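Local coordinates for rhamnonate dehydratase (Gibberella zeae PH-1, PDB 3FXG), which probably catalyses the magnesium-dependent dehydration of L-rhamnonate, as a member of the enolase superfamily, at residues 5-9 with 144-148; 308-312 with 334-340; 92-97 with 132-136; 165-171 with 181-187. All blocks are in the same frame, centred on the assembly; numbering follows the deposited sequence.

Overall arrangement
The four contacts illustrate how chemistry follows place in a two-domain enolase-superfamily chain. Contacts 1 and 3 both use helix 128-148: contact 3 is a buried, wholly apolar helix crossing, nested within the chain loop that contact 1 closes, whereas contact 1, about 23 Å away between centres, is a partly buried meeting of the N-terminal loop with residues 144-148 of that helix, beside the second subunit. Contact 2, buried in the barrel domain and also touching that subunit, combines aromatic packing with one hydrogen bond. Contact 4 is the most polar, a parallel strand pair of the barrel whose Lys185 approaches the magnesium; it lies across the chain's centre from contact 3.

Contact 1. Residues 5-9 with 144-148; sequences VKDFP and LGKVR
A short extended peptide, residues 5-9, docks on helical residues 144-148 largely through the ring of Phe8. The peptide is irregular but stretched, with psi near 135° at Lys6 and Phe8; the partner is helical, its Arg148 N bonded to Leu144 O at 3.1 Å. Phe8 and Val147 set the register, their CA atoms 8.3 Å apart. The Phe8 chi1 of -139° lies between wells, and the CA-to-CB bond points sideways, yet the ring reaches the helix. Val147, a t rotamer, lays CG1 over one ring face, 3.9 Å from the centroid in a CH-pi contact and 3.4 Å from Phe8 CZ. The same CG1 meets Pro9 CD at 4.0 Å and Lys6 NZ at 3.6 Å. Leu144 (m, t) brings CD2 to 3.7 Å from Phe8 CE2. Arg148 (m, t, t) turns a guanidinium face to Phe8 CZ, with NE 3.8 Å from Phe8 CE1, while its charge pairs with Glu150 of the second subunit. The peptide thus leads into strand 11-19 with Phe8 lodged against helix 128-148, where Arg107 from a nearby loop also touches Phe8.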
loop_
_atom_site.group_PDB
_atom_site.type_symbol
_atom_site.label_atom_id
_atom_site.label_comp_id
_atom_site.label_asym_id
_atom_site.label_seq_id
_atom_site.Cartn_x
_atom_site.Cartn_y
_atom_site.Cartn_z
ATOM N N VAL A 5 29.617 46.052 4.894
ATOM C CA VAL A 5 29.015 45.475 3.700
ATOM C C VAL A 5 28.210 46.492 2.909
ATOM O O VAL A 5 27.932 47.591 3.383
ATOM C CB VAL A 5 28.106 44.268 4.053
ATOM C CG1 VAL A 5 28.966 43.110 4.550
ATOM C CG2 VAL A 5 27.091 44.669 5.113
ATOM N N LYS A 6 27.837 46.106 1.696
ATOM C CA LYS A 6 27.082 46.968 0.800
ATOM C C LYS A 6 25.804 47.514 1.427
ATOM O O LYS A 6 25.060 46.787 2.093
ATOM C CB LYS A 6 26.751 46.195 -0.480
ATOM C CG LYS A 6 26.140 47.018 -1.601
ATOM C CD LYS A 6 25.866 46.141 -2.820
ATOM C CE LYS A 6 25.367 46.961 -4.007
ATOM N NZ LYS A 6 24.130 47.731 -3.680
ATOM N N ASP A 7 25.564 48.806 1.226
ATOM C CA ASP A 7 24.355 49.449 1.732
ATOM C C ASP A 7 23.365 49.324 0.578
ATOM O O ASP A 7 23.388 50.126 -0.355
ATOM C CB ASP A 7 24.614 50.925 2.035
ATOM C CG ASP A 7 23.421 51.605 2.679
ATOM O OD1 ASP A 7 23.418 52.852 2.756
ATOM O OD2 ASP A 7 22.490 50.893 3.118
ATOM N N PHE A 8 22.514 48.304 0.638
ATOM C CA PHE A 8 21.545 48.039 -0.421
ATOM C C PHE A 8 20.309 48.926 -0.324
ATOM O O PHE A 8 19.742 49.097 0.751
ATOM C CB PHE A 8 21.113 46.570 -0.373
ATOM C CG PHE A 8 20.984 45.927 -1.726
ATOM C CD1 PHE A 8 22.099 45.400 -2.368
ATOM C CD2 PHE A 8 19.751 45.855 -2.361
ATOM C CE1 PHE A 8 21.988 44.807 -3.625
ATOM C CE2 PHE A 8 19.629 45.265 -3.619
ATOM C CZ PHE A 8 20.750 44.740 -4.250
ATOM N N PRO A 9 19.874 49.503 -1.454
ATOM C CA PRO A 9 18.689 50.366 -1.434
ATOM C C PRO A 9 17.412 49.593 -1.095
ATOM O O PRO A 9 17.244 48.446 -1.507
ATOM C CB PRO A 9 18.664 50.950 -2.847
ATOM C CG PRO A 9 19.301 49.876 -3.674
ATOM C CD PRO A 9 20.458 49.436 -2.805
ATOM N N LEU A 144 16.907 43.493 -8.420
ATOM C CA LEU A 144 18.139 42.993 -7.822
ATOM C C LEU A 144 19.257 42.906 -8.855
ATOM O O LEU A 144 20.401 43.270 -8.578
ATOM C CB LEU A 144 17.909 41.615 -7.187
ATOM C CG LEU A 144 17.014 41.588 -5.943
ATOM C CD1 LEU A 144 16.832 40.150 -5.471
ATOM C CD2 LEU A 144 17.639 42.439 -4.837
ATOM N N GLY A 145 18.924 42.423 -10.047
ATOM C CA GLY A 145 19.923 42.317 -11.092
ATOM C C GLY A 145 20.420 43.687 -11.520
ATOM O O GLY A 145 21.610 43.872 -11.780
ATOM N N LYS A 146 19.511 44.656 -11.584
ATOM C CA LYS A 146 19.879 46.006 -11.991
ATOM C C LYS A 146 20.742 46.711 -10.954
ATOM O O LYS A 146 21.702 47.397 -11.306
ATOM C CB LYS A 146 18.619 46.820 -12.304
ATOM C CG LYS A 146 18.017 46.423 -13.639
ATOM C CD LYS A 146 16.652 47.020 -13.891
ATOM C CE LYS A 146 16.160 46.606 -15.271
ATOM N NZ LYS A 146 14.767 47.048 -15.549
ATOM N N VAL A 147 20.423 46.531 -9.677
ATOM C CA VAL A 147 21.216 47.158 -8.627
ATOM C C VAL A 147 22.643 46.611 -8.623
ATOM O O VAL A 147 23.602 47.367 -8.470
ATOM C CB VAL A 147 20.583 46.944 -7.234
ATOM C CG1 VAL A 147 21.517 47.474 -6.147
ATOM C CG2 VAL A 147 19.240 47.667 -7.163
ATOM N N ARG A 148 22.783 45.300 -8.809
ATOM C CA ARG A 148 24.100 44.665 -8.823
ATOM C C ARG A 148 24.752 44.682 -10.198
ATOM O O ARG A 148 25.906 44.286 -10.347
ATOM C CB ARG A 148 23.993 43.216 -8.346
ATOM C CG ARG A 148 23.618 43.084 -6.884
ATOM C CD ARG A 148 23.405 41.643 -6.505
ATOM N NE ARG A 148 23.137 41.505 -5.079
ATOM C CZ ARG A 148 22.313 40.601 -4.568
ATOM N NH1 ARG A 148 21.675 39.758 -5.373
ATOM N NH2 ARG A 148 22.128 40.537 -3.259
#

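Contact 2. Residues 308-312 with 334-340; sequences LLKVA and FQISQPN
Leu308 lies over one face of the Phe334 ring: its CD2 stands 3.6 Å from the ring centroid, 10° off the normal, a CH-pi contact, and its CG is 3.6 Å from Phe334 CZ. Leu308 is t, p and Phe334 has chi1 t, both with CA-to-CB bonds directed toward the other segment. Two more residues of helical 308-312 meet the ring edge, Ala312 CB at 3.3 Å from Phe334 CZ and Leu309 CD2 (rotamer m, t) at 3.9 Å from Phe334 CE1. The ring is thus held on a face and along its rim. Residues 334-335 are helical and the chain then turns, Ser337 N bonding Phe334 O at 3.0 Å, before opening toward Asn340. The nearest CA pairs are Leu309-Phe334 at 8.1 Å and Ala312-Asn340 at 7.3 Å. Asn340, chi1 p, donates from ND2 to Ala312 O at 3.1 Å, so a side chain ties the loop to helix backbone. The contact packs helix 305-316 against helix 329-335 and the loop that follows it within the barrel domain, with Val311 turned onto Phe283 of helix 279-287.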
loop_
_atom_site.group_PDB
_atom_site.type_symbol
_atom_site.label_atom_id
_atom_site.label_comp_id
_atom_site.label_asym_id
_atom_site.label_seq_id
_atom_site.Cartn_x
_atom_site.Cartn_y
_atom_site.Cartn_z
ATOM N N LEU A 308 9.702 29.156 -7.820
ATOM C CA LEU A 308 10.098 28.238 -8.883
ATOM C C LEU A 308 11.426 27.561 -8.557
ATOM O O LEU A 308 11.629 26.391 -8.872
ATOM C CB LEU A 308 10.207 28.979 -10.220
ATOM C CG LEU A 308 10.623 28.137 -11.430
ATOM C CD1 LEU A 308 9.674 26.947 -11.607
ATOM C CD2 LEU A 308 10.615 29.014 -12.673
ATOM N N LEU A 309 12.338 28.300 -7.935
ATOM C CA LEU A 309 13.626 27.731 -7.558
ATOM C C LEU A 309 13.413 26.572 -6.582
ATOM O O LEU A 309 14.121 25.569 -6.630
ATOM C CB LEU A 309 14.511 28.799 -6.903
ATOM C CG LEU A 309 15.018 29.909 -7.829
ATOM C CD1 LEU A 309 15.643 31.032 -7.004
ATOM C CD2 LEU A 309 16.026 29.330 -8.807
ATOM N N LYS A 310 12.431 26.715 -5.696
ATOM C CA LYS A 310 12.137 25.671 -4.716
ATOM C C LYS A 310 11.436 24.479 -5.368
ATOM O O LYS A 310 11.655 23.333 -4.984
ATOM C CB LYS A 310 11.275 26.230 -3.582
ATOM C CG LYS A 310 11.995 27.286 -2.743
ATOM C CD LYS A 310 11.181 27.697 -1.531
ATOM C CE LYS A 310 11.950 28.698 -0.670
ATOM N NZ LYS A 310 12.217 29.961 -1.407
ATOM N N VAL A 311 10.589 24.758 -6.349
ATOM C CA VAL A 311 9.892 23.697 -7.059
ATOM C C VAL A 311 10.911 22.862 -7.834
ATOM O O VAL A 311 10.854 21.633 -7.829
ATOM C CB VAL A 311 8.848 24.286 -8.037
ATOM C CG1 VAL A 311 8.394 23.225 -9.039
ATOM C CG2 VAL A 311 7.651 24.813 -7.249
ATOM N N ALA A 312 11.856 23.534 -8.488
ATOM C CA ALA A 312 12.873 22.839 -9.269
ATOM C C ALA A 312 13.780 21.990 -8.388
ATOM O O ALA A 312 14.184 20.897 -8.780
ATOM C CB ALA A 312 13.709 23.842 -10.071
ATOM N N PHE A 334 16.029 31.143 -15.848
ATOM C CA PHE A 334 15.856 30.012 -14.952
ATOM C C PHE A 334 16.405 28.733 -15.582
ATOM O O PHE A 334 17.212 28.031 -14.974
ATOM C CB PHE A 334 14.375 29.829 -14.617
ATOM C CG PHE A 334 14.094 28.618 -13.784
ATOM C CD1 PHE A 334 14.455 28.580 -12.444
ATOM C CD2 PHE A 334 13.494 27.498 -14.351
ATOM C CE1 PHE A 334 14.225 27.440 -11.677
ATOM C CE2 PHE A 334 13.261 26.354 -13.592
ATOM C CZ PHE A 334 13.629 26.328 -12.254
ATOM N N GLN A 335 15.967 28.435 -16.803
ATOM C CA GLN A 335 16.402 27.228 -17.505
ATOM C C GLN A 335 17.905 27.092 -17.687
ATOM O O GLN A 335 18.445 25.988 -17.651
ATOM C CB GLN A 335 15.750 27.140 -18.890
ATOM C CG GLN A 335 14.281 26.770 -18.883
ATOM C CD GLN A 335 13.976 25.628 -17.936
ATOM O OE1 GLN A 335 13.947 25.815 -16.721
ATOM N NE2 GLN A 335 13.756 24.435 -18.484
ATOM N N ILE A 336 18.582 28.212 -17.891
ATOM C CA ILE A 336 20.021 28.189 -18.116
ATOM C C ILE A 336 20.829 27.969 -16.835
ATOM O O ILE A 336 22.018 27.666 -16.897
ATOM C CB ILE A 336 20.477 29.523 -18.766
ATOM C CG1 ILE A 336 21.798 29.333 -19.509
ATOM C CG2 ILE A 336 20.629 30.597 -17.699
ATOM C CD1 ILE A 336 21.664 28.501 -20.765
ATOM N N SER A 337 20.175 28.078 -15.681
ATOM C CA SER A 337 20.877 27.977 -14.402
ATOM C C SER A 337 20.708 26.764 -13.496
ATOM O O SER A 337 21.445 26.633 -12.515
ATOM C CB SER A 337 20.546 29.215 -13.571
ATOM O OG SER A 337 19.166 29.231 -13.251
ATOM N N GLN A 338 19.765 25.881 -13.795
ATOM C CA GLN A 338 19.538 24.732 -12.928
ATOM C C GLN A 338 20.087 23.410 -13.457
ATOM O O GLN A 338 20.391 23.273 -14.644
ATOM C CB GLN A 338 18.037 24.596 -12.646
ATOM C CG GLN A 338 17.392 25.876 -12.123
ATOM C CD GLN A 338 17.957 26.321 -10.783
ATOM O OE1 GLN A 338 18.554 27.393 -10.670
ATOM N NE2 GLN A 338 17.770 25.498 -9.762
ATOM N N PRO A 339 20.237 22.415 -12.570
ATOM C CA PRO A 339 20.755 21.119 -13.003
ATOM C C PRO A 339 19.726 20.259 -13.731
ATOM O O PRO A 339 20.095 19.386 -14.518
ATOM C CB PRO A 339 21.218 20.482 -11.694
ATOM C CG PRO A 339 20.244 21.037 -10.696
ATOM C CD PRO A 339 20.175 22.491 -11.097
ATOM N N ASN A 340 18.443 20.515 -13.481
ATOM C CA ASN A 340 17.372 19.724 -14.089
ATOM C C ASN A 340 16.407 20.513 -14.983
ATOM O O ASN A 340 15.195 20.304 -14.936
ATOM C CB ASN A 340 16.579 19.015 -12.986
ATOM C CG ASN A 340 15.907 19.986 -12.032
ATOM O OD1 ASN A 340 16.461 21.041 -11.710
ATOM N ND2 ASN A 340 14.717 19.627 -11.557
#

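Contact 3. Residues 92-97 with 132-136; sequences LVHQHF and VISVI
Near-perpendicular helix packing, here within the N-terminal capping domain of the enolase superfamily, shows how branched side chains mesh when two helices cross at nearly a right angle. The axes of 92-97 and 132-136 approach to 10.9 Å and cross at -93°; CA pairs Val93-Val132 (6.7 Å) and Phe97-Ile133 (7.9 Å) fix the register. A wider pi-type turn spans 93-97, where Phe97 N makes a weak 3.3 Å bond to Leu92 O, which also accepts His96 N at 2.9 Å. Val132 is the principal bump, its t rotamer entering a hollow walled by Leu92, Val93 and Phe97: its CG1 lies 3.5 Å from Val93 CG2 and 3.7 Å from Phe97 CE2, and its CG2 lies 4.0 Å from Leu92 CD1. In return Phe97, chi1 m, extends across the other helix between Val132, Ile133 and Ile136. Ile136 (m, t) sends CD1 to 3.7 Å from Phe97 CB and 4.3 Å from Val93 CG2. Helix 109-119 adjoins this apolar patch through Met116, which touches Phe97 and Ile133, while Phe67 of strand 66-73 meets Val93. Ile133 (m, t) covers one face of the Phe97 ring, its CG1 4.1 Å from the centroid and 3.7 Å from Phe97 CZ.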
loop_
_atom_site.group_PDB
_atom_site.type_symbol
_atom_site.label_atom_id
_atom_site.label_comp_id
_atom_site.label_asym_id
_atom_site.label_seq_id
_atom_site.Cartn_x
_atom_site.Cartn_y
_atom_site.Cartn_z
ATOM N N LEU A 92 -5.245 44.145 -6.761
ATOM C CA LEU A 92 -4.657 43.377 -5.666
ATOM C C LEU A 92 -3.257 43.861 -5.303
ATOM O O LEU A 92 -2.908 43.942 -4.125
ATOM C CB LEU A 92 -4.620 41.890 -6.031
ATOM C CG LEU A 92 -5.986 41.208 -6.141
ATOM C CD1 LEU A 92 -5.822 39.814 -6.730
ATOM C CD2 LEU A 92 -6.635 41.134 -4.764
ATOM N N VAL A 93 -2.459 44.185 -6.316
ATOM C CA VAL A 93 -1.103 44.669 -6.089
ATOM C C VAL A 93 -1.075 45.774 -5.035
ATOM O O VAL A 93 -0.336 45.697 -4.052
ATOM C CB VAL A 93 -0.478 45.244 -7.387
ATOM C CG1 VAL A 93 0.798 46.003 -7.054
ATOM C CG2 VAL A 93 -0.178 44.121 -8.374
ATOM N N HIS A 94 -1.892 46.800 -5.243
ATOM C CA HIS A 94 -1.935 47.943 -4.338
ATOM C C HIS A 94 -2.783 47.771 -3.089
ATOM O O HIS A 94 -2.391 48.206 -2.011
ATOM C CB HIS A 94 -2.396 49.180 -5.110
ATOM C CG HIS A 94 -1.490 49.542 -6.246
ATOM N ND1 HIS A 94 -0.235 50.080 -6.055
ATOM C CD2 HIS A 94 -1.632 49.385 -7.583
ATOM C CE1 HIS A 94 0.357 50.238 -7.225
ATOM N NE2 HIS A 94 -0.469 49.823 -8.168
ATOM N N GLN A 95 -3.942 47.139 -3.219
ATOM C CA GLN A 95 -4.805 46.957 -2.059
ATOM C C GLN A 95 -4.274 45.944 -1.047
ATOM O O GLN A 95 -4.447 46.116 0.160
ATOM C CB GLN A 95 -6.211 46.554 -2.506
ATOM C CG GLN A 95 -6.981 47.659 -3.218
ATOM C CD GLN A 95 -7.187 48.882 -2.341
ATOM O OE1 GLN A 95 -6.534 49.910 -2.524
ATOM N NE2 GLN A 95 -8.090 48.771 -1.376
ATOM N N HIS A 96 -3.612 44.896 -1.522
ATOM C CA HIS A 96 -3.112 43.890 -0.597
ATOM C C HIS A 96 -1.598 43.779 -0.433
ATOM O O HIS A 96 -1.073 43.907 0.673
ATOM C CB HIS A 96 -3.667 42.511 -0.982
ATOM C CG HIS A 96 -3.553 41.486 0.105
ATOM N ND1 HIS A 96 -3.917 40.169 -0.074
ATOM C CD2 HIS A 96 -3.137 41.589 1.390
ATOM C CE1 HIS A 96 -3.730 39.505 1.053
ATOM N NE2 HIS A 96 -3.258 40.343 1.957
ATOM N N PHE A 97 -0.891 43.563 -1.533
ATOM C CA PHE A 97 0.546 43.343 -1.462
ATOM C C PHE A 97 1.495 44.515 -1.234
ATOM O O PHE A 97 2.577 44.323 -0.680
ATOM C CB PHE A 97 0.969 42.537 -2.695
ATOM C CG PHE A 97 0.177 41.272 -2.869
ATOM C CD1 PHE A 97 0.169 40.302 -1.868
ATOM C CD2 PHE A 97 -0.609 41.072 -4.001
ATOM C CE1 PHE A 97 -0.614 39.153 -1.990
ATOM C CE2 PHE A 97 -1.394 39.928 -4.134
ATOM C CZ PHE A 97 -1.398 38.967 -3.125
ATOM N N VAL A 132 -0.416 37.358 -9.483
ATOM C CA VAL A 132 -0.049 38.708 -9.054
ATOM C C VAL A 132 1.269 38.657 -8.288
ATOM O O VAL A 132 2.195 39.429 -8.554
ATOM C CB VAL A 132 -1.134 39.320 -8.137
ATOM C CG1 VAL A 132 -0.686 40.689 -7.639
ATOM C CG2 VAL A 132 -2.451 39.436 -8.900
ATOM N N ILE A 133 1.348 37.735 -7.335
ATOM C CA ILE A 133 2.555 37.581 -6.543
ATOM C C ILE A 133 3.741 37.253 -7.448
ATOM O O ILE A 133 4.845 37.745 -7.232
ATOM C CB ILE A 133 2.388 36.461 -5.493
ATOM C CG1 ILE A 133 1.303 36.861 -4.485
ATOM C CG2 ILE A 133 3.716 36.207 -4.781
ATOM C CD1 ILE A 133 0.973 35.779 -3.470
ATOM N N SER A 134 3.503 36.434 -8.469
ATOM C CA SER A 134 4.566 36.038 -9.392
ATOM C C SER A 134 5.207 37.229 -10.097
ATOM O O SER A 134 6.431 37.323 -10.187
ATOM C CB SER A 134 4.026 35.070 -10.449
ATOM O OG SER A 134 3.495 33.897 -9.859
ATOM N N VAL A 135 4.376 38.131 -10.607
ATOM C CA VAL A 135 4.882 39.300 -11.314
ATOM C C VAL A 135 5.641 40.237 -10.379
ATOM O O VAL A 135 6.646 40.837 -10.768
ATOM C CB VAL A 135 3.733 40.058 -12.010
ATOM C CG1 VAL A 135 4.271 41.293 -12.713
ATOM C CG2 VAL A 135 3.053 39.139 -13.022
ATOM N N ILE A 136 5.168 40.366 -9.146
ATOM C CA ILE A 136 5.840 41.225 -8.178
ATOM C C ILE A 136 7.220 40.646 -7.869
ATOM O O ILE A 136 8.212 41.376 -7.803
ATOM C CB ILE A 136 5.025 41.338 -6.868
ATOM C CG1 ILE A 136 3.748 42.142 -7.126
ATOM C CG2 ILE A 136 5.870 41.988 -5.777
ATOM C CD1 ILE A 136 2.780 42.170 -5.944
#

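Contact 4. Residues 165-171 with 181-187; sequences DFYCTGP and FWGGKVP
A lysine close to a metal ion marks this strand pair: Lys185, its side chain about 4 Å from the bound magnesium, donates from NZ to Tyr167 OH at 3.0 Å and forms salt bridges with Glu248, a metal ligand, and Glu345. Its rotamer is t, t, p, t; Tyr167 has chi1 p. Strands 165-169 and 184-187 run parallel, their axes approaching to 4.6 Å at an angle of 22°, with Cys168 opposite Gly184 and Thr169 opposite Lys185. The ladder comprises Cys168 N to Gly183 O (2.8 Å), Lys185 N to Cys168 O (2.8 Å) and Gly170 N to Lys185 O (2.9 Å); just before it, Trp182 N bonds Phe166 O (3.0 Å). On the face of Cys168, its CB and SG stand over the Phe181 ring, 3.7 and 4.4 Å from the centroid, a CH-pi and a sulfur-aromatic contact. Tyr167 CB covers the Trp182 five-membered ring at 3.9 Å. This is a beta-alpha-beta unit of the TIM-type barrel: helix 173-179 links the strands, 344-347 flanks 163-169, and 219-222 continues the sheet beyond 184-187.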
loop_
_atom_site.group_PDB
_atom_site.type_symbol
_atom_site.label_atom_id
_atom_site.label_comp_id
_atom_site.label_asym_id
_atom_site.label_seq_id
_atom_site.Cartn_x
_atom_site.Cartn_y
_atom_site.Cartn_z
ATOM N N ASP A 165 18.510 25.152 -25.736
ATOM C CA ASP A 165 17.817 24.618 -26.906
ATOM C C ASP A 165 16.300 24.670 -26.723
ATOM O O ASP A 165 15.779 24.353 -25.650
ATOM C CB ASP A 165 18.270 23.183 -27.177
ATOM C CG ASP A 165 19.733 23.105 -27.567
ATOM O OD1 ASP A 165 20.125 23.790 -28.536
ATOM O OD2 ASP A 165 20.491 22.363 -26.910
ATOM N N PHE A 166 15.601 25.072 -27.782
ATOM C CA PHE A 166 14.147 25.205 -27.755
ATOM C C PHE A 166 13.406 24.242 -28.668
ATOM O O PHE A 166 13.939 23.773 -29.675
ATOM C CB PHE A 166 13.718 26.603 -28.221
ATOM C CG PHE A 166 14.101 27.723 -27.299
ATOM C CD1 PHE A 166 13.117 28.550 -26.762
ATOM C CD2 PHE A 166 15.436 28.001 -27.020
ATOM C CE1 PHE A 166 13.459 29.642 -25.966
ATOM C CE2 PHE A 166 15.787 29.089 -26.223
ATOM C CZ PHE A 166 14.797 29.912 -25.695
ATOM N N TYR A 167 12.156 23.974 -28.308
ATOM C CA TYR A 167 11.276 23.177 -29.143
ATOM C C TYR A 167 10.202 24.222 -29.445
ATOM O O TYR A 167 10.024 25.166 -28.676
ATOM C CB TYR A 167 10.726 21.947 -28.401
ATOM C CG TYR A 167 9.751 22.203 -27.277
ATOM C CD1 TYR A 167 8.397 22.418 -27.536
ATOM C CD2 TYR A 167 10.170 22.163 -25.946
ATOM C CE1 TYR A 167 7.484 22.577 -26.498
ATOM C CE2 TYR A 167 9.265 22.322 -24.903
ATOM C CZ TYR A 167 7.924 22.525 -25.185
ATOM O OH TYR A 167 7.022 22.661 -24.155
ATOM N N CYS A 168 9.506 24.089 -30.563
ATOM C CA CYS A 168 8.519 25.092 -30.929
ATOM C C CYS A 168 7.080 24.614 -30.828
ATOM O O CYS A 168 6.725 23.574 -31.387
ATOM C CB CYS A 168 8.805 25.578 -32.353
ATOM S SG CYS A 168 7.749 26.917 -32.926
ATOM N N THR A 169 6.260 25.380 -30.114
ATOM C CA THR A 169 4.845 25.051 -29.951
ATOM C C THR A 169 4.041 25.846 -30.972
ATOM O O THR A 169 4.078 27.077 -30.985
ATOM C CB THR A 169 4.337 25.401 -28.537
ATOM O OG1 THR A 169 5.122 24.703 -27.563
ATOM C CG2 THR A 169 2.874 25.005 -28.380
ATOM N N GLY A 170 3.322 25.135 -31.833
ATOM C CA GLY A 170 2.532 25.800 -32.853
ATOM C C GLY A 170 1.919 24.824 -33.838
ATOM O O GLY A 170 2.202 23.630 -33.796
ATOM N N PRO A 171 1.081 25.313 -34.759
ATOM C CA PRO A 171 0.423 24.466 -35.755
ATOM C C PRO A 171 1.281 23.987 -36.924
ATOM O O PRO A 171 0.842 23.142 -37.705
ATOM C CB PRO A 171 -0.733 25.342 -36.220
ATOM C CG PRO A 171 -0.115 26.695 -36.212
ATOM C CD PRO A 171 0.633 26.712 -34.887
ATOM N N PHE A 181 14.532 24.457 -34.379
ATOM C CA PHE A 181 14.032 23.941 -33.104
ATOM C C PHE A 181 14.219 22.424 -33.111
ATOM O O PHE A 181 14.127 21.795 -34.168
ATOM C CB PHE A 181 12.555 24.310 -32.934
ATOM C CG PHE A 181 12.323 25.783 -32.732
ATOM C CD1 PHE A 181 12.416 26.347 -31.465
ATOM C CD2 PHE A 181 12.053 26.614 -33.816
ATOM C CE1 PHE A 181 12.245 27.720 -31.276
ATOM C CE2 PHE A 181 11.881 27.987 -33.641
ATOM C CZ PHE A 181 11.979 28.542 -32.366
ATOM N N TRP A 182 14.491 21.835 -31.946
ATOM C CA TRP A 182 14.716 20.394 -31.883
ATOM C C TRP A 182 13.453 19.548 -31.979
ATOM O O TRP A 182 13.522 18.360 -32.288
ATOM C CB TRP A 182 15.510 20.004 -30.617
ATOM C CG TRP A 182 14.801 20.169 -29.287
ATOM C CD1 TRP A 182 14.906 21.226 -28.425
ATOM C CD2 TRP A 182 13.908 19.233 -28.663
ATOM N NE1 TRP A 182 14.138 21.004 -27.304
ATOM C CE2 TRP A 182 13.514 19.792 -27.424
ATOM C CE3 TRP A 182 13.401 17.977 -29.029
ATOM C CZ2 TRP A 182 12.634 19.138 -26.550
ATOM C CZ3 TRP A 182 12.525 17.325 -28.157
ATOM C CH2 TRP A 182 12.153 17.911 -26.932
ATOM N N GLY A 183 12.304 20.164 -31.722
ATOM C CA GLY A 183 11.046 19.441 -31.791
ATOM C C GLY A 183 9.866 20.377 -31.975
ATOM O O GLY A 183 9.998 21.598 -31.830
ATOM N N GLY A 184 8.710 19.811 -32.299
ATOM C CA GLY A 184 7.523 20.626 -32.489
ATOM C C GLY A 184 6.341 20.106 -31.696
ATOM O O GLY A 184 6.058 18.912 -31.728
ATOM N N LYS A 185 5.655 20.993 -30.978
ATOM C CA LYS A 185 4.486 20.596 -30.191
ATOM C C LYS A 185 3.234 21.197 -30.817
ATOM O O LYS A 185 3.114 22.417 -30.938
ATOM C CB LYS A 185 4.610 21.073 -28.741
ATOM C CG LYS A 185 3.505 20.544 -27.824
ATOM C CD LYS A 185 3.783 20.852 -26.344
ATOM C CE LYS A 185 3.733 22.345 -26.059
ATOM N NZ LYS A 185 4.075 22.657 -24.637
ATOM N N VAL A 186 2.303 20.334 -31.206
ATOM C CA VAL A 186 1.069 20.778 -31.841
ATOM C C VAL A 186 -0.142 20.679 -30.913
ATOM O O VAL A 186 -0.179 19.853 -30.002
ATOM C CB VAL A 186 0.792 19.953 -33.126
ATOM C CG1 VAL A 186 1.937 20.135 -34.117
ATOM C CG2 VAL A 186 0.639 18.483 -32.782
ATOM N N PRO A 187 -1.143 21.542 -31.123
ATOM C CA PRO A 187 -2.341 21.509 -30.281
ATOM C C PRO A 187 -3.365 20.491 -30.795
ATOM O O PRO A 187 -3.671 20.455 -31.988
ATOM C CB PRO A 187 -2.847 22.947 -30.353
ATOM C CG PRO A 187 -2.491 23.347 -31.753
ATOM C CD PRO A 187 -1.112 22.757 -31.962
#